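Local atomic coordinates of methylornithine synthase PylB (PDB entry 3T7V), a protein that catalyses the radical-based isomerisation of L-lysine to (3R)-3-methyl-D-ornithine in pyrrolysine biosynthesis, using a [4Fe-4S] cluster and S-adenosylmethionine. Residues A[63-68]-A[300-305]; A[87-92]-A[306-311]. One frame throughout, in Å; residues are numbered along the deposited sequence.

Overall arrangement
Both contacts join the early part of the chain to the loop that follows strand 296-300, and their centres lie about 9 Å apart. Contact 1 is the deeper: strand 58-68 meets the end of strand 296-300 through one backbone bond and apolar packing, all its touching residues being buried. Contact 2, partly buried, is made by the next part of the same loop, which meets 87-92 and turns back inward from the exposed Gln306; there a tyrosine hydroxyl and two waters join the leucines in holding the parts together. The two touch through the Tyr89 hydroxyl. Phe64 in contact 1 and Val310 in contact 2 both touch 5-amino-D-isoleucine; Val310 and Ala311 also reach S-adenosylmethionine.

Contact 1 (A[63-68]-A[300-305]); sequences CFIYFS and ILPPDS. With MD0 (5-amino-D-isoleucine), chain D.
Phe64 N and Ile300 O form the backbone hydrogen bond of this contact, 2.8 Å long and nearly linear at the hydrogen (164°). The carbonyl of Ile300 also receives a CA-H...O contact from Cys63, its O lying 3.4 Å from Cys63 CA. Cys63 and Ile300 are paired as a parallel bridge where strand 296-300 ends; beyond it the chain runs into Leu301 and two prolines, Pro302 and Pro303. Having no N-H to offer, a proline suits a chain that is leaving a sheet.

The remaining contacts are apolar. The Pro302 ring turns its CG to Cys63 SG at 3.7 Å, while Ile65 CG1 approaches the same Pro302 CG less closely, at 4.2 Å. The sulfur reaches the proline because SG stands anti to the backbone N (chi1 -174°). Small and weakly polar, cysteine fits this buried site, which Leu103 of helix 93-103 also lines. Leu301 starts away from the strand, but its branch returns: CD2 comes to 3.6 Å from Phe64 O and touches the edge of the Phe64 ring near its plane.

One face of that ring belongs to the ligand. CA of 5-amino-D-isoleucine sits 3.6 Å above the ring plane, offset toward the rim, and Phe64 CE1 is 3.5 Å from the ligand's CB. A flat hydrocarbon ring suits this place, packing against these carbons while the ligand's amino N also stands above it, near the ring centre; Asp112, Ser146, Tyr169, Ser277, Thr298 and Ser299 supply hydrogen bonds to the ligand. Cys63 and Ile65 also bond through their backbones to strand 110-115, so 58-68 has parallel neighbours in 110-115 and 296-300, as expected of the TIM-barrel-like radical SAM core, with Phe64 lining the substrate pocket.

Contact 2 (A[87-92]-A[306-311]); sequences NRYRLT and QLEGVA. With SAM (S-adenosylmethionine), chain C.
Tyr89 points across to 306-311 and meets Leu307 and Glu308 in different ways. The hydroxyl accepts the N-H of Glu308 in a long, almost straight bond, 3.2 Å between OH and N. It is also hydrogen-bonded to Tyr66 O on strand 58-68; a tyrosine suits this place because its hydroxyl can serve both backbones while its ring packs.

Glu308 runs past the ring in the opposite direction, extended beyond CG. That CG lies in the ring plane at its edge, and the carboxylate stands almost perpendicular to the ring (89°), with CD 3.7 Å from Tyr89 CE1. One water donates to Asn87 O and Glu308 OE1, another to Asn87 OD1 and Glu308 OE2. OE1 thus has a water and, in addition, a hydrogen bond with Tyr80 OH, OE2 a water; a glutamate suits a partly exposed place where both oxygens can take hydrogen bonds.

These loops belong to the radical SAM barrel: 87-92 leads from strand 58-68 into helix 93-103, with Thr92 as N-cap, and 306-311 follows strand 296-300.

Leu307 crosses both Tyr89 and Leu91 at about a right angle. Its CD2 methyl lies 3.6 Å from Tyr89 OH and 3.8 Å from Leu91 CD2, the branched leucines filling the buried side. Farther along, Val310 CG1 approaches C8 of S-adenosylmethionine to 3.3 Å, and Ala311 CB faces the adenine near N1.

Contact 1 (A[63-68]-A[300-305])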
ATOM      1  N   CYS A  63      -5.600   9.291  -0.689  1.00 12.66           N
ATOM      2  CA  CYS A  63      -5.057  10.088   0.452  1.00 13.19           C
ATOM      3  C   CYS A  63      -4.775   9.204   1.637  1.00 16.29           C
ATOM      4  O   CYS A  63      -5.462   8.241   1.861  1.00 23.84           O
ATOM      5  CB  CYS A  63      -6.109  11.063   0.825  1.00 14.79           C
ATOM      6  SG  CYS A  63      -5.621  12.266   2.067  1.00 21.64           S
ATOM      7  N   PHE A  64      -3.742   9.485   2.373  1.00 13.27           N
ATOM      8  CA  PHE A  64      -3.374   8.667   3.527  1.00 12.84           C
ATOM      9  C   PHE A  64      -3.585   9.467   4.794  1.00 12.88           C
ATOM     10  O   PHE A  64      -2.950  10.528   5.004  1.00 14.30           O
ATOM     11  CB  PHE A  64      -1.870   8.349   3.369  1.00 14.37           C
ATOM     12  CG  PHE A  64      -1.350   7.474   4.494  1.00 13.36           C
ATOM     13  CD1 PHE A  64      -1.903   6.203   4.664  1.00 13.82           C
ATOM     14  CD2 PHE A  64      -0.359   7.900   5.369  1.00 15.84           C
ATOM     15  CE1 PHE A  64      -1.486   5.353   5.693  1.00 16.00           C
ATOM     16  CE2 PHE A  64       0.074   7.047   6.415  1.00 14.47           C
ATOM     17  CZ  PHE A  64      -0.499   5.802   6.562  1.00 14.61           C
ATOM     18  N   ILE A  65      -4.423   8.960   5.673  1.00 12.16           N
ATOM     19  CA  ILE A  65      -4.729   9.587   6.989  1.00 11.83           C
ATOM     20  C   ILE A  65      -4.366   8.631   8.088  1.00 12.00           C
ATOM     21  O   ILE A  65      -5.132   7.691   8.422  1.00 11.96           O
ATOM     22  CB  ILE A  65      -6.206   9.974   7.107  1.00 14.04           C
ATOM     23  CG1 ILE A  65      -6.632  10.919   5.928  1.00 17.78           C
ATOM     24  CG2 ILE A  65      -6.450  10.680   8.467  1.00 15.73           C
ATOM     25  CD1 ILE A  65      -8.120  11.265   6.014  1.00 25.56           C
ATOM     26  N   TYR A  66      -3.186   8.879   8.651  1.00 11.01           N
ATOM     27  CA  TYR A  66      -2.675   8.034   9.757  1.00 11.00           C
ATOM     28  C   TYR A  66      -3.218   8.685  11.022  1.00 10.79           C
ATOM     29  O   TYR A  66      -2.699   9.699  11.494  1.00 13.01           O
ATOM     30  CB  TYR A  66      -1.145   8.087   9.688  1.00 11.83           C
ATOM     31  CG  TYR A  66      -0.408   6.996  10.438  1.00 12.27           C
ATOM     32  CD1 TYR A  66      -1.020   6.053  11.242  1.00 12.87           C
ATOM     33  CD2 TYR A  66       0.978   6.961  10.322  1.00 14.67           C
ATOM     34  CE1 TYR A  66      -0.307   5.030  11.851  1.00 14.88           C
ATOM     35  CE2 TYR A  66       1.715   5.962  10.949  1.00 16.60           C
ATOM     36  CZ  TYR A  66       1.050   5.033  11.712  1.00 17.96           C
ATOM     37  OH  TYR A  66       1.876   4.090  12.319  1.00 21.18           O
ATOM     38  N   PHE A  67      -4.365   8.156  11.509  1.00 10.86           N
ATOM     39  CA  PHE A  67      -5.153   8.873  12.532  1.00 10.74           C
ATOM     40  C   PHE A  67      -4.779   8.532  13.983  1.00 11.11           C
ATOM     41  O   PHE A  67      -5.170   9.219  14.886  1.00 11.78           O
ATOM     42  CB  PHE A  67      -6.680   8.679  12.332  1.00 11.84           C
ATOM     43  CG  PHE A  67      -7.175   7.277  12.449  1.00 10.90           C
ATOM     44  CD1 PHE A  67      -7.266   6.506  11.324  1.00 11.69           C
ATOM     45  CD2 PHE A  67      -7.536   6.721  13.675  1.00 12.06           C
ATOM     46  CE1 PHE A  67      -7.690   5.197  11.395  1.00 11.49           C
ATOM     47  CE2 PHE A  67      -7.947   5.398  13.805  1.00 12.75           C
ATOM     48  CZ  PHE A  67      -8.043   4.610  12.619  1.00 11.51           C
ATOM     49  N   SER A  68      -3.954   7.488  14.132  1.00 10.62           N
ATOM     50  CA  SER A  68      -3.388   7.164  15.440  1.00 10.87           C
ATOM     51  C   SER A  68      -2.108   6.402  15.259  1.00 10.70           C
ATOM     52  O   SER A  68      -2.087   5.392  14.524  1.00 11.23           O
ATOM     53  CB  SER A  68      -4.345   6.326  16.289  1.00 11.74           C
ATOM     54  OG  SER A  68      -3.630   6.014  17.516  1.00 12.14           O
ATOM     55  N   ILE A 300      -0.307  10.073  -0.275  1.00 13.00           N
ATOM     56  CA  ILE A 300      -0.518  11.505  -0.516  1.00 13.55           C
ATOM     57  C   ILE A 300      -1.120  12.032   0.782  1.00 15.40           C
ATOM     58  O   ILE A 300      -2.075  11.486   1.301  1.00 16.15           O
ATOM     59  CB  ILE A 300      -1.502  11.721  -1.680  1.00 13.34           C
ATOM     60  CG1 ILE A 300      -1.005  10.958  -2.932  1.00 14.84           C
ATOM     61  CG2 ILE A 300      -1.635  13.225  -1.897  1.00 14.99           C
ATOM     62  CD1 ILE A 300      -1.998  11.092  -4.091  1.00 15.67           C
ATOM     63  N   LEU A 301      -0.591  13.115   1.315  1.00 15.17           N
ATOM     64  CA  LEU A 301      -1.155  13.639   2.553  1.00 15.93           C
ATOM     65  C   LEU A 301      -2.145  14.739   2.303  1.00 20.55           C
ATOM     66  O   LEU A 301      -2.077  15.443   1.272  1.00 24.62           O
ATOM     67  CB  LEU A 301      -0.031  14.205   3.419  1.00 17.63           C
ATOM     68  CG  LEU A 301       0.976  13.120   3.868  1.00 20.41           C
ATOM     69  CD1 LEU A 301       2.135  13.691   4.693  1.00 26.70           C
ATOM     70  CD2 LEU A 301       0.363  12.006   4.712  1.00 27.41           C
ATOM     71  N   PRO A 302      -3.097  14.911   3.256  1.00 19.60           N
ATOM     72  CA  PRO A 302      -4.009  16.035   3.226  1.00 26.58           C
ATOM     73  C   PRO A 302      -3.186  17.355   3.108  1.00 32.47           C
ATOM     74  O   PRO A 302      -2.016  17.417   3.585  1.00 32.41           O
ATOM     75  CB  PRO A 302      -4.664  15.930   4.623  1.00 24.99           C
ATOM     76  CG  PRO A 302      -4.691  14.477   4.945  1.00 21.15           C
ATOM     77  CD  PRO A 302      -3.273  14.106   4.469  1.00 19.99           C
ATOM     78  N   PRO A 303      -3.784  18.388   2.452  1.00 36.07           N
ATOM     79  CA  PRO A 303      -3.166  19.716   2.266  1.00 44.15           C
ATOM     80  C   PRO A 303      -2.730  20.307   3.626  1.00 46.23           C
ATOM     81  O   PRO A 303      -3.547  20.360   4.548  1.00 47.80           O
ATOM     82  CB  PRO A 303      -4.294  20.546   1.639  1.00 39.82           C
ATOM     83  CG  PRO A 303      -5.143  19.589   0.884  1.00 35.52           C
ATOM     84  CD  PRO A 303      -5.023  18.246   1.645  1.00 38.92           C
ATOM     85  N   ASP A 304      -1.482  20.786   3.706  1.00 44.37           N
ATOM     86  CA  ASP A 304      -0.768  21.074   4.961  1.00 49.12           C
ATOM     87  C   ASP A 304      -0.404  19.739   5.529  1.00 53.33           C
ATOM     88  O   ASP A 304       0.469  19.045   5.024  1.00 76.24           O
ATOM     89  CB  ASP A 304      -1.619  21.862   5.972  1.00 67.15           C
ATOM     90  CG  ASP A 304      -1.544  21.271   7.396  1.00 70.65           C
ATOM     91  OD1 ASP A 304      -0.432  21.292   7.978  1.00 76.42           O
ATOM     92  OD2 ASP A 304      -2.598  20.863   7.939  1.00 88.32           O
ATOM     93  N   SER A 305      -1.126  19.393   6.572  1.00 58.47           N
ATOM     94  CA  SER A 305      -0.939  18.237   7.326  1.00 41.26           C
ATOM     95  C   SER A 305       0.433  18.109   8.009  1.00 39.79           C
ATOM     96  O   SER A 305       1.493  18.186   7.389  1.00 42.80           O
ATOM     97  CB  SER A 305      -1.279  17.023   6.462  1.00 33.34           C
ATOM     98  OG  SER A 305      -1.690  16.043   7.311  1.00 41.66           O
TER
HETATM   99  C   MD0 D 993       1.319   4.060   1.759  1.00 18.66           C
HETATM  100  N   MD0 D 993       2.096   5.274   3.712  1.00 18.47           N
HETATM  101  O   MD0 D 993       0.377   3.882   0.960  1.00 18.89           O
HETATM  102  CA  MD0 D 993       1.016   4.460   3.167  1.00 15.61           C
HETATM  103  CB  MD0 D 993       0.794   3.198   4.055  1.00 15.20           C
HETATM  104  CD  MD0 D 993      -1.119   1.540   4.587  1.00 16.16           C
HETATM  105  NE  MD0 D 993      -2.331   0.949   4.036  1.00 17.91           N
HETATM  106  CG  MD0 D 993      -0.491   2.475   3.557  1.00 15.00           C
HETATM  107  CG2 MD0 D 993       1.984   2.206   4.056  1.00 17.28           C
HETATM  108  OXT MD0 D 993       2.507   3.923   1.443  1.00 20.00           O

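Contact 2 (A[87-92]-A[306-311])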
ATOM      1  N   ASN A  87       7.471   9.801  19.721  1.00 16.02           N
ATOM      2  CA  ASN A  87       6.317  10.728  19.754  1.00 16.31           C
ATOM      3  C   ASN A  87       5.176   9.912  19.135  1.00 16.03           C
ATOM      4  O   ASN A  87       5.393   9.202  18.125  1.00 18.80           O
ATOM      5  CB  ASN A  87       6.610  11.978  18.933  1.00 19.74           C
ATOM      6  CG  ASN A  87       5.418  12.875  18.858  1.00 26.68           C
ATOM      7  OD1 ASN A  87       4.815  13.093  17.782  1.00 41.20           O
ATOM      8  ND2 ASN A  87       4.927  13.153  19.962  1.00 20.64           N
ATOM      9  N   ARG A  88       3.969  10.013  19.731  1.00 14.90           N
ATOM     10  CA  ARG A  88       2.773   9.334  19.223  1.00 13.49           C
ATOM     11  C   ARG A  88       1.591  10.268  19.389  1.00 13.37           C
ATOM     12  O   ARG A  88       1.537  11.087  20.316  1.00 16.34           O
ATOM     13  CB  ARG A  88       2.453   8.107  20.036  1.00 15.24           C
ATOM     14  CG  ARG A  88       3.546   7.048  19.733  1.00 18.01           C
ATOM     15  CD  ARG A  88       3.253   5.784  20.392  1.00 18.48           C
ATOM     16  NE  ARG A  88       4.393   4.904  20.465  1.00 13.80           N
ATOM     17  CZ  ARG A  88       4.588   3.885  19.614  1.00 12.09           C
ATOM     18  NH1 ARG A  88       3.763   3.601  18.594  1.00 12.81           N
ATOM     19  NH2 ARG A  88       5.639   3.087  19.822  1.00 13.58           N
ATOM     20  N   TYR A  89       0.660  10.198  18.432  1.00 12.43           N
ATOM     21  CA  TYR A  89      -0.509  11.049  18.481  1.00 12.49           C
ATOM     22  C   TYR A  89      -1.761  10.264  18.203  1.00 12.31           C
ATOM     23  O   TYR A  89      -1.694   9.177  17.573  1.00 12.48           O
ATOM     24  CB  TYR A  89      -0.352  12.247  17.497  1.00 13.45           C
ATOM     25  CG  TYR A  89      -0.331  11.869  16.012  1.00 12.68           C
ATOM     26  CD1 TYR A  89       0.864  11.769  15.299  1.00 14.57           C
ATOM     27  CD2 TYR A  89      -1.551  11.629  15.317  1.00 12.27           C
ATOM     28  CE1 TYR A  89       0.883  11.453  13.951  1.00 14.00           C
ATOM     29  CE2 TYR A  89      -1.546  11.245  13.939  1.00 13.22           C
ATOM     30  CZ  TYR A  89      -0.339  11.214  13.285  1.00 13.24           C
ATOM     31  OH  TYR A  89      -0.359  10.861  11.947  1.00 13.66           O
ATOM     32  N   ARG A  90      -2.902  10.832  18.545  1.00 12.32           N
ATOM     33  CA  ARG A  90      -4.226  10.195  18.276  1.00 12.18           C
ATOM     34  C   ARG A  90      -5.140  11.351  17.951  1.00 11.94           C
ATOM     35  O   ARG A  90      -5.420  12.204  18.808  1.00 13.56           O
ATOM     36  CB  ARG A  90      -4.681   9.428  19.496  1.00 13.62           C
ATOM     37  CG  ARG A  90      -6.034   8.752  19.298  1.00 15.41           C
ATOM     38  CD  ARG A  90      -6.493   8.028  20.568  1.00 14.68           C
ATOM     39  NE  ARG A  90      -5.551   6.939  20.986  1.00 13.25           N
ATOM     40  CZ  ARG A  90      -4.799   6.897  22.083  1.00 13.79           C
ATOM     41  NH1 ARG A  90      -4.675   7.992  22.923  1.00 18.76           N
ATOM     42  NH2 ARG A  90      -4.149   5.822  22.375  1.00 15.35           N
ATOM     43  N   LEU A  91      -5.523  11.489  16.686  1.00 12.55           N
ATOM     44  CA  LEU A  91      -6.337  12.671  16.247  1.00 11.99           C
ATOM     45  C   LEU A  91      -7.652  12.660  17.021  1.00 12.04           C
ATOM     46  O   LEU A  91      -8.305  11.624  17.233  1.00 14.62           O
ATOM     47  CB  LEU A  91      -6.669  12.582  14.773  1.00 12.73           C
ATOM     48  CG  LEU A  91      -5.444  12.579  13.846  1.00 13.56           C
ATOM     49  CD1 LEU A  91      -5.955  12.545  12.419  1.00 15.42           C
ATOM     50  CD2 LEU A  91      -4.531  13.825  14.098  1.00 17.21           C
ATOM     51  N   THR A  92      -8.053  13.878  17.490  1.00 12.13           N
ATOM     52  CA  THR A  92      -9.361  14.001  18.069  1.00 12.26           C
ATOM     53  C   THR A  92     -10.455  14.072  16.950  1.00 13.36           C
ATOM     54  O   THR A  92     -10.093  14.269  15.781  1.00 13.32           O
ATOM     55  CB  THR A  92      -9.476  15.332  18.871  1.00 13.66           C
ATOM     56  OG1 THR A  92      -9.305  16.402  17.930  1.00 14.82           O
ATOM     57  CG2 THR A  92      -8.461  15.364  19.980  1.00 15.68           C
ATOM     58  N   GLN A 306       0.383  17.924   9.304  1.00 30.23           N
ATOM     59  CA  GLN A 306       1.508  17.490  10.103  1.00 37.42           C
ATOM     60  C   GLN A 306       1.420  15.979  10.212  1.00 23.60           C
ATOM     61  O   GLN A 306       2.152  15.348  10.970  1.00 28.45           O
ATOM     62  CB  GLN A 306       1.331  18.054  11.491  1.00 50.88           C
ATOM     63  CG  GLN A 306      -0.149  18.098  11.867  1.00 63.36           C
ATOM     64  CD  GLN A 306      -0.420  18.568  13.282  1.00111.24           C
ATOM     65  OE1 GLN A 306      -0.551  17.742  14.191  1.00133.42           O
ATOM     66  NE2 GLN A 306      -0.521  19.892  13.483  1.00 47.15           N
ATOM     67  N   LEU A 307       0.454  15.366   9.506  1.00 18.15           N
ATOM     68  CA  LEU A 307       0.260  13.897   9.675  1.00 17.91           C
ATOM     69  C   LEU A 307       1.463  13.152   9.153  1.00 16.53           C
ATOM     70  O   LEU A 307       2.191  13.612   8.274  1.00 20.05           O
ATOM     71  CB  LEU A 307      -0.972  13.389   8.903  1.00 17.47           C
ATOM     72  CG  LEU A 307      -2.337  13.935   9.438  1.00 17.51           C
ATOM     73  CD1 LEU A 307      -3.479  13.426   8.587  1.00 24.80           C
ATOM     74  CD2 LEU A 307      -2.528  13.545  10.893  1.00 23.87           C
ATOM     75  N   GLU A 308       1.647  11.950   9.661  1.00 16.42           N
ATOM     76  CA  GLU A 308       2.853  11.130   9.280  1.00 16.44           C
ATOM     77  C   GLU A 308       2.523  10.100   8.199  1.00 15.94           C
ATOM     78  O   GLU A 308       1.350   9.731   7.952  1.00 15.01           O
ATOM     79  CB  GLU A 308       3.364  10.423  10.563  1.00 17.39           C
ATOM     80  CG  GLU A 308       3.959  11.540  11.481  1.00 21.04           C
ATOM     81  CD  GLU A 308       4.438  11.188  12.822  1.00 27.12           C
ATOM     82  OE1 GLU A 308       4.563   9.987  13.111  1.00 30.41           O
ATOM     83  OE2 GLU A 308       4.716  12.181  13.597  1.00 34.50           O
ATOM     84  N   GLY A 309       3.563   9.679   7.486  1.00 16.67           N
ATOM     85  CA  GLY A 309       3.525   8.429   6.691  1.00 15.00           C
ATOM     86  C   GLY A 309       3.929   7.288   7.646  1.00 13.54           C
ATOM     87  O   GLY A 309       3.960   7.428   8.868  1.00 16.84           O
ATOM     88  N   VAL A 310       4.297   6.163   7.076  1.00 15.73           N
ATOM     89  CA  VAL A 310       4.737   4.980   7.894  1.00 16.26           C
ATOM     90  C   VAL A 310       6.240   4.773   7.780  1.00 16.59           C
ATOM     91  O   VAL A 310       6.920   4.642   8.839  1.00 16.81           O
ATOM     92  CB  VAL A 310       3.992   3.666   7.473  1.00 17.24           C
ATOM     93  CG1 VAL A 310       4.473   2.514   8.375  1.00 21.35           C
ATOM     94  CG2 VAL A 310       2.477   3.918   7.637  1.00 18.18           C
ATOM     95  N   ALA A 311       6.759   4.768   6.569  1.00 16.28           N
ATOM     96  CA  ALA A 311       8.214   4.638   6.361  1.00 17.71           C
ATOM     97  C   ALA A 311       8.892   6.000   6.477  1.00 16.94           C
ATOM     98  O   ALA A 311      10.068   6.087   6.901  1.00 18.57           O
ATOM     99  CB  ALA A 311       8.484   3.957   5.037  1.00 18.54           C
TER
HETATM  100  N   SAM C 992      -0.835  -1.356  11.886  1.00 18.22           N
HETATM  101  CA  SAM C 992      -1.507  -1.856  10.780  1.00 16.65           C
HETATM  102  C   SAM C 992      -0.839  -2.987  10.107  1.00 15.13           C
HETATM  103  O   SAM C 992       0.290  -3.360  10.487  1.00 15.50           O
HETATM  104  OXT SAM C 992      -1.518  -3.618   9.223  1.00 14.39           O
HETATM  105  CB  SAM C 992      -1.401  -1.049   9.689  1.00 20.95           C
HETATM  106  CG  SAM C 992      -0.147  -0.360   9.331  0.50 25.16           C
HETATM  107  SD  SAM C 992       0.372  -0.697   7.594  0.50 28.46           S
HETATM  108  CE  SAM C 992       0.251   0.923   6.885  0.50 34.42           C
HETATM  109  C5' SAM C 992       2.134  -0.851   7.789  0.50 26.78           C
HETATM  110  C4' SAM C 992       2.696  -1.584   6.820  1.00 22.74           C
HETATM  111  O4' SAM C 992       3.572  -0.336   6.477  1.00 19.41           O
HETATM  112  C3' SAM C 992       3.317  -2.705   7.168  1.00 22.35           C
HETATM  113  O3' SAM C 992       2.304  -3.529   6.574  1.00 18.65           O
HETATM  114  C2' SAM C 992       4.410  -2.500   6.110  1.00 20.44           C
HETATM  115  O2' SAM C 992       4.139  -3.182   4.841  1.00 21.87           O
HETATM  116  C1' SAM C 992       4.689  -1.004   5.880  1.00 16.59           C
HETATM  117  N9  SAM C 992       5.877  -0.575   6.707  1.00 14.80           N
HETATM  118  C8  SAM C 992       6.006  -0.437   8.061  1.00 13.94           C
HETATM  119  N7  SAM C 992       7.252  -0.085   8.345  1.00 13.08           N
HETATM  120  C5  SAM C 992       7.938   0.018   7.157  1.00 12.46           C
HETATM  121  C6  SAM C 992       9.283   0.278   6.853  1.00 12.45           C
HETATM  122  N6  SAM C 992      10.199   0.528   7.790  1.00 13.57           N
HETATM  123  N1  SAM C 992       9.643   0.347   5.563  1.00 13.50           N
HETATM  124  C2  SAM C 992       8.755   0.087   4.558  1.00 14.72           C
HETATM  125  N3  SAM C 992       7.477  -0.281   4.820  1.00 14.37           N
HETATM  126  C4  SAM C 992       7.080  -0.286   6.131  1.00 13.32           C
HETATM  127  O   HOH W   1       3.751   9.707  15.830  1.00 18.60           O
HETATM  128  O   HOH W   2       6.511  12.267  15.450  1.00 41.47           O